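Local atomic coordinates of phosphoheptose isomerase (Neisseria gonorrhoeae, PDB entry 5I01), a protein that probably isomerises sedoheptulose 7-phosphate to D-glycero-D-manno-heptose 7-phosphate, the first step of heptose synthesis for lipooligosaccharide, as a zinc-binding homotetramer. Residues His138-Gly152 against Leu159-Thr173. The protein carries 1 engineered substitution. Sequence-based numbering, arbitrary orientation.
Sequences HERDMHVIALTGRDG and LKDTDVLLNVPHPRT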
loop_
_atom_site.group_PDB
_atom_site.type_symbol
_atom_site.label_atom_id
_atom_site.label_comp_id
_atom_site.label_asym_id
_atom_site.label_seq_id
_atom_site.Cartn_x
_atom_site.Cartn_y
_atom_site.Cartn_z
ATOM N N HIS A 138 -24.972 5.693 -1.762
ATOM C CA HIS A 138 -26.392 5.968 -1.995
ATOM C C HIS A 138 -26.612 7.424 -2.413
ATOM O O HIS A 138 -27.255 7.668 -3.433
ATOM C CB HIS A 138 -27.263 5.570 -0.799
ATOM C CG HIS A 138 -27.516 4.093 -0.708
ATOM N ND1 HIS A 138 -27.772 3.452 0.486
ATOM C CD2 HIS A 138 -27.539 3.130 -1.663
ATOM C CE1 HIS A 138 -27.947 2.162 0.264
ATOM N NE2 HIS A 138 -27.817 1.941 -1.032
ATOM N N GLU A 139 -26.033 8.369 -1.670
ATOM C CA GLU A 139 -26.081 9.805 -2.025
ATOM C C GLU A 139 -25.541 10.116 -3.436
ATOM O O GLU A 139 -26.030 11.045 -4.080
ATOM C CB GLU A 139 -25.375 10.669 -0.954
ATOM C CG GLU A 139 -26.213 10.853 0.318
ATOM C CD GLU A 139 -25.414 11.144 1.601
ATOM O OE1 GLU A 139 -24.186 10.880 1.656
ATOM O OE2 GLU A 139 -26.036 11.626 2.584
ATOM N N ARG A 140 -24.571 9.330 -3.920
ATOM C CA ARG A 140 -24.093 9.455 -5.310
ATOM C C ARG A 140 -24.864 8.673 -6.370
ATOM O O ARG A 140 -24.432 8.652 -7.522
ATOM C CB ARG A 140 -22.611 9.055 -5.432
ATOM C CG ARG A 140 -21.627 10.139 -5.074
ATOM C CD ARG A 140 -21.742 11.391 -5.937
ATOM N NE ARG A 140 -21.160 12.493 -5.190
ATOM C CZ ARG A 140 -19.859 12.735 -5.089
ATOM N NH1 ARG A 140 -18.969 11.977 -5.727
ATOM N NH2 ARG A 140 -19.444 13.758 -4.352
ATOM N N ASP A 141 -25.982 8.043 -6.005
ATOM C CA ASP A 141 -26.759 7.195 -6.929
ATOM C C ASP A 141 -25.942 6.038 -7.540
ATOM O O ASP A 141 -26.020 5.750 -8.751
ATOM C CB ASP A 141 -27.436 8.057 -8.009
ATOM C CG ASP A 141 -28.382 9.082 -7.418
ATOM O OD1 ASP A 141 -29.367 8.691 -6.750
ATOM O OD2 ASP A 141 -28.146 10.283 -7.618
ATOM N N MET A 142 -25.154 5.399 -6.672
ATOM C CA MET A 142 -24.407 4.188 -6.994
ATOM C C MET A 142 -25.134 3.002 -6.371
ATOM O O MET A 142 -25.760 3.136 -5.320
ATOM C CB MET A 142 -22.996 4.241 -6.399
ATOM C CG MET A 142 -22.076 5.326 -6.929
ATOM S SD MET A 142 -20.605 5.531 -5.882
ATOM C CE MET A 142 -19.811 3.943 -6.023
ATOM N N HIS A 143 -25.018 1.837 -7.000
ATOM C CA HIS A 143 -25.574 0.596 -6.452
ATOM C C HIS A 143 -24.528 -0.065 -5.562
ATOM O O HIS A 143 -23.335 0.183 -5.723
ATOM C CB HIS A 143 -26.012 -0.331 -7.575
ATOM C CG HIS A 143 -26.856 0.345 -8.610
ATOM N ND1 HIS A 143 -28.009 1.028 -8.296
ATOM C CD2 HIS A 143 -26.705 0.461 -9.951
ATOM C CE1 HIS A 143 -28.538 1.530 -9.398
ATOM N NE2 HIS A 143 -27.767 1.196 -10.418
ATOM N N VAL A 144 -24.973 -0.891 -4.621
ATOM C CA VAL A 144 -24.080 -1.473 -3.610
ATOM C C VAL A 144 -24.142 -2.996 -3.660
ATOM O O VAL A 144 -25.210 -3.569 -3.874
ATOM C CB VAL A 144 -24.402 -0.939 -2.189
ATOM C CG1 VAL A 144 -23.514 -1.568 -1.119
ATOM C CG2 VAL A 144 -24.217 0.567 -2.159
ATOM N N ILE A 145 -22.981 -3.636 -3.501
ATOM C CA ILE A 145 -22.893 -5.081 -3.306
ATOM C C ILE A 145 -22.187 -5.289 -1.977
ATOM O O ILE A 145 -21.005 -4.973 -1.838
ATOM C CB ILE A 145 -22.128 -5.787 -4.445
ATOM C CG1 ILE A 145 -22.868 -5.604 -5.770
ATOM C CG2 ILE A 145 -21.938 -7.281 -4.146
ATOM C CD1 ILE A 145 -22.039 -5.935 -6.993
ATOM N N ALA A 146 -22.922 -5.802 -0.998
ATOM C CA ALA A 146 -22.388 -6.013 0.334
ATOM C C ALA A 146 -21.940 -7.459 0.471
ATOM O O ALA A 146 -22.717 -8.374 0.188
ATOM C CB ALA A 146 -23.445 -5.689 1.377
ATOM N N LEU A 147 -20.685 -7.656 0.884
ATOM C CA LEU A 147 -20.195 -8.961 1.295
ATOM C C LEU A 147 -20.134 -8.952 2.816
ATOM O O LEU A 147 -19.244 -8.323 3.397
ATOM C CB LEU A 147 -18.825 -9.263 0.668
ATOM C CG LEU A 147 -18.885 -9.779 -0.780
ATOM C CD1 LEU A 147 -19.426 -8.701 -1.711
ATOM C CD2 LEU A 147 -17.533 -10.247 -1.277
ATOM N N THR A 148 -21.096 -9.632 3.451
ATOM C CA THR A 148 -21.224 -9.673 4.921
ATOM C C THR A 148 -21.181 -11.089 5.479
ATOM O O THR A 148 -21.152 -12.061 4.726
ATOM C CB THR A 148 -22.531 -9.007 5.405
ATOM O OG1 THR A 148 -23.654 -9.820 5.043
ATOM C CG2 THR A 148 -22.695 -7.602 4.806
ATOM N N GLY A 149 -21.161 -11.187 6.808
ATOM C CA GLY A 149 -21.239 -12.468 7.521
ATOM C C GLY A 149 -22.213 -12.390 8.670
ATOM O O GLY A 149 -22.778 -11.335 8.932
ATOM N N ARG A 150 -22.397 -13.512 9.360
ATOM C CA ARG A 150 -23.336 -13.626 10.501
ATOM C C ARG A 150 -24.797 -13.332 10.059
ATOM O O ARG A 150 -25.298 -14.032 9.176
ATOM C CB ARG A 150 -22.847 -12.795 11.707
ATOM C CG ARG A 150 -21.513 -13.290 12.234
ATOM C CD ARG A 150 -20.776 -12.293 13.113
ATOM N NE ARG A 150 -19.385 -12.725 13.315
ATOM C CZ ARG A 150 -18.510 -12.167 14.155
ATOM N NH1 ARG A 150 -18.852 -11.123 14.913
ATOM N NH2 ARG A 150 -17.272 -12.659 14.242
ATOM N N ASP A 151 -25.466 -12.327 10.635
ATOM C CA ASP A 151 -26.844 -11.967 10.221
ATOM C C ASP A 151 -26.895 -10.825 9.206
ATOM O O ASP A 151 -27.975 -10.412 8.796
ATOM C CB ASP A 151 -27.745 -11.657 11.441
ATOM C CG ASP A 151 -27.334 -10.394 12.213
ATOM O OD1 ASP A 151 -26.407 -9.664 11.788
ATOM O OD2 ASP A 151 -27.960 -10.131 13.266
ATOM N N GLY A 152 -25.728 -10.312 8.822
ATOM C CA GLY A 152 -25.617 -9.183 7.905
ATOM C C GLY A 152 -25.488 -7.820 8.556
ATOM O O GLY A 152 -25.232 -6.845 7.858
ATOM N N LEU A 159 -29.710 -1.740 2.956
ATOM C CA LEU A 159 -29.702 -1.825 1.476
ATOM C C LEU A 159 -31.041 -1.513 0.768
ATOM O O LEU A 159 -32.106 -1.937 1.210
ATOM C CB LEU A 159 -29.235 -3.215 1.027
ATOM C CG LEU A 159 -27.912 -3.772 1.578
ATOM C CD1 LEU A 159 -27.573 -5.073 0.869
ATOM C CD2 LEU A 159 -26.763 -2.780 1.452
ATOM N N LYS A 160 -30.964 -0.802 -0.354
ATOM C CA LYS A 160 -32.117 -0.601 -1.240
ATOM C C LYS A 160 -32.438 -1.875 -2.044
ATOM O O LYS A 160 -31.630 -2.803 -2.103
ATOM C CB LYS A 160 -31.848 0.536 -2.235
ATOM C CG LYS A 160 -31.502 1.894 -1.641
ATOM C CD LYS A 160 -31.431 2.924 -2.765
ATOM C CE LYS A 160 -30.877 4.281 -2.335
ATOM N NZ LYS A 160 -31.486 4.810 -1.081
ATOM N N ASP A 161 -33.616 -1.891 -2.671
ATOM C CA ASP A 161 -34.042 -2.969 -3.598
ATOM C C ASP A 161 -33.014 -3.290 -4.680
ATOM O O ASP A 161 -32.818 -4.450 -5.028
ATOM C CB ASP A 161 -35.364 -2.589 -4.320
ATOM C CG ASP A 161 -36.605 -3.162 -3.644
ATOM O OD1 ASP A 161 -36.618 -4.376 -3.334
ATOM O OD2 ASP A 161 -37.586 -2.404 -3.456
ATOM N N THR A 162 -32.394 -2.243 -5.223
ATOM C CA THR A 162 -31.433 -2.351 -6.333
ATOM C C THR A 162 -30.006 -2.788 -5.931
ATOM O O THR A 162 -29.142 -2.924 -6.798
ATOM C CB THR A 162 -31.344 -1.005 -7.085
ATOM O OG1 THR A 162 -31.186 0.062 -6.140
ATOM C CG2 THR A 162 -32.603 -0.758 -7.892
ATOM N N ASP A 163 -29.759 -2.989 -4.636
ATOM C CA ASP A 163 -28.479 -3.504 -4.148
ATOM C C ASP A 163 -28.551 -5.034 -4.036
ATOM O O ASP A 163 -29.627 -5.618 -4.150
ATOM C CB ASP A 163 -28.145 -2.899 -2.771
ATOM C CG ASP A 163 -28.066 -1.360 -2.777
ATOM O OD1 ASP A 163 -27.681 -0.739 -3.795
ATOM O OD2 ASP A 163 -28.361 -0.765 -1.722
ATOM N N VAL A 164 -27.406 -5.671 -3.796
ATOM C CA VAL A 164 -27.310 -7.136 -3.689
ATOM C C VAL A 164 -26.550 -7.514 -2.418
ATOM O O VAL A 164 -25.424 -7.074 -2.216
ATOM C CB VAL A 164 -26.607 -7.758 -4.921
ATOM C CG1 VAL A 164 -26.484 -9.272 -4.779
ATOM C CG2 VAL A 164 -27.360 -7.414 -6.196
ATOM N N LEU A 165 -27.174 -8.327 -1.572
ATOM C CA LEU A 165 -26.572 -8.765 -0.319
ATOM C C LEU A 165 -26.040 -10.155 -0.528
ATOM O O LEU A 165 -26.793 -11.041 -0.915
ATOM C CB LEU A 165 -27.601 -8.786 0.818
ATOM C CG LEU A 165 -27.124 -9.303 2.186
ATOM C CD1 LEU A 165 -25.998 -8.451 2.745
ATOM C CD2 LEU A 165 -28.284 -9.367 3.162
ATOM N N LEU A 166 -24.748 -10.329 -0.265
ATOM C CA LEU A 166 -24.099 -11.629 -0.252
ATOM C C LEU A 166 -23.688 -11.913 1.199
ATOM O O LEU A 166 -22.571 -11.601 1.636
ATOM C CB LEU A 166 -22.899 -11.653 -1.220
ATOM C CG LEU A 166 -23.164 -11.310 -2.697
ATOM C CD1 LEU A 166 -21.900 -11.291 -3.536
ATOM C CD2 LEU A 166 -24.130 -12.295 -3.312
ATOM N N ASN A 167 -24.613 -12.487 1.958
ATOM C CA ASN A 167 -24.335 -12.827 3.341
ATOM C C ASN A 167 -23.897 -14.282 3.463
ATOM O O ASN A 167 -24.580 -15.183 2.981
ATOM C CB ASN A 167 -25.545 -12.568 4.239
ATOM C CG ASN A 167 -25.213 -12.752 5.695
ATOM O OD1 ASN A 167 -24.458 -11.967 6.279
ATOM N ND2 ASN A 167 -25.714 -13.821 6.275
ATOM N N VAL A 168 -22.752 -14.484 4.113
ATOM C CA VAL A 168 -22.272 -15.799 4.474
ATOM C C VAL A 168 -22.869 -16.136 5.841
ATOM O O VAL A 168 -22.517 -15.493 6.831
ATOM C CB VAL A 168 -20.729 -15.825 4.541
ATOM C CG1 VAL A 168 -20.230 -17.194 4.987
ATOM C CG2 VAL A 168 -20.137 -15.459 3.186
ATOM N N PRO A 169 -23.782 -17.132 5.912
ATOM C CA PRO A 169 -24.426 -17.410 7.197
ATOM C C PRO A 169 -23.531 -18.283 8.079
ATOM O O PRO A 169 -23.685 -19.505 8.127
ATOM C CB PRO A 169 -25.709 -18.124 6.777
ATOM C CG PRO A 169 -25.298 -18.899 5.570
ATOM C CD PRO A 169 -24.255 -18.061 4.868
ATOM N N HIS A 170 -22.572 -17.649 8.740
ATOM C CA HIS A 170 -21.624 -18.358 9.596
ATOM C C HIS A 170 -21.126 -17.440 10.706
ATOM O O HIS A 170 -20.994 -16.247 10.481
ATOM C CB HIS A 170 -20.450 -18.910 8.777
ATOM C CG HIS A 170 -19.773 -20.070 9.432
ATOM N ND1 HIS A 170 -18.747 -19.907 10.333
ATOM C CD2 HIS A 170 -20.017 -21.401 9.383
ATOM C CE1 HIS A 170 -18.371 -21.086 10.796
ATOM N NE2 HIS A 170 -19.116 -22.011 10.223
ATOM N N PRO A 171 -20.895 -17.980 11.918
ATOM C CA PRO A 171 -20.418 -17.132 13.017
ATOM C C PRO A 171 -18.946 -16.677 12.942
ATOM O O PRO A 171 -18.627 -15.542 13.296
ATOM C CB PRO A 171 -20.615 -18.027 14.253
ATOM C CG PRO A 171 -20.601 -19.411 13.735
ATOM C CD PRO A 171 -21.303 -19.309 12.416
ATOM N N ARG A 172 -18.059 -17.581 12.553
ATOM C CA ARG A 172 -16.612 -17.340 12.591
ATOM C C ARG A 172 -16.038 -16.511 11.408
ATOM O O ARG A 172 -16.180 -16.861 10.223
ATOM C CB ARG A 172 -15.881 -18.675 12.744
ATOM C CG ARG A 172 -14.532 -18.573 13.414
ATOM C CD ARG A 172 -13.993 -19.953 13.759
ATOM N NE ARG A 172 -12.576 -19.937 14.127
ATOM C CZ ARG A 172 -11.895 -20.988 14.582
ATOM N NH1 ARG A 172 -12.485 -22.167 14.736
ATOM N NH2 ARG A 172 -10.607 -20.856 14.888
ATOM N N THR A 173 -15.388 -15.409 11.776
ATOM C CA THR A 173 -14.699 -14.489 10.864
ATOM C C THR A 173 -13.819 -15.158 9.801
ATOM O O THR A 173 -13.930 -14.851 8.619
ATOM C CB THR A 173 -13.822 -13.541 11.699
ATOM O OG1 THR A 173 -14.618 -13.003 12.766
ATOM C CG2 THR A 173 -13.260 -12.390 10.848
HETATM O O HOH W 1 -28.764 0.901 -5.841
#
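Strands 143-149 and 164-168 pair in parallel, with Ala146 N bonded to Val164 O and Leu166 N to Ala146 O. The tight part is the face with Ile145, Leu147 and Leu166. Leu166 CD1 sits 4.1 Å from Ile145 CG2 and 4.0 Å from Leu147 CD1. Helix 29-44 packs on Ile145 and Leu166. On the other face Thr148 OG1 donates to Asn167 OD1 (2.6 Å), in the carbonyl plane on a lone pair. With CG anti to the backbone N (chi1 -173°), the Asn167 amide turns back to the first strand, and ND2 bonds Arg150 O (2.9 Å). Bonds at OD1 and ND2 hold its rotation.

At the start of the strands, Asp163 OD2 takes His138 NE2 at 2.8 Å through its syn lone pair, ring and carboxylate nearly coplanar. Lys160 N also bonds OD2, from above the carboxylate plane. Asp163 OD1 accepts from Val144 N. The exposed side is looser. Lys160 CE lies over one face of the His138 ring, and a water links His143 ND1, Thr162 OG1 and Asp163 OD1. At the far end exposed Arg150 stretches across to Pro171 O, its NE making a bent 2.9 Å bond. Helix 153-158 connects the strands, making the beta-alpha-beta crossover at one edge of this SIS domain's five-stranded parallel sheet.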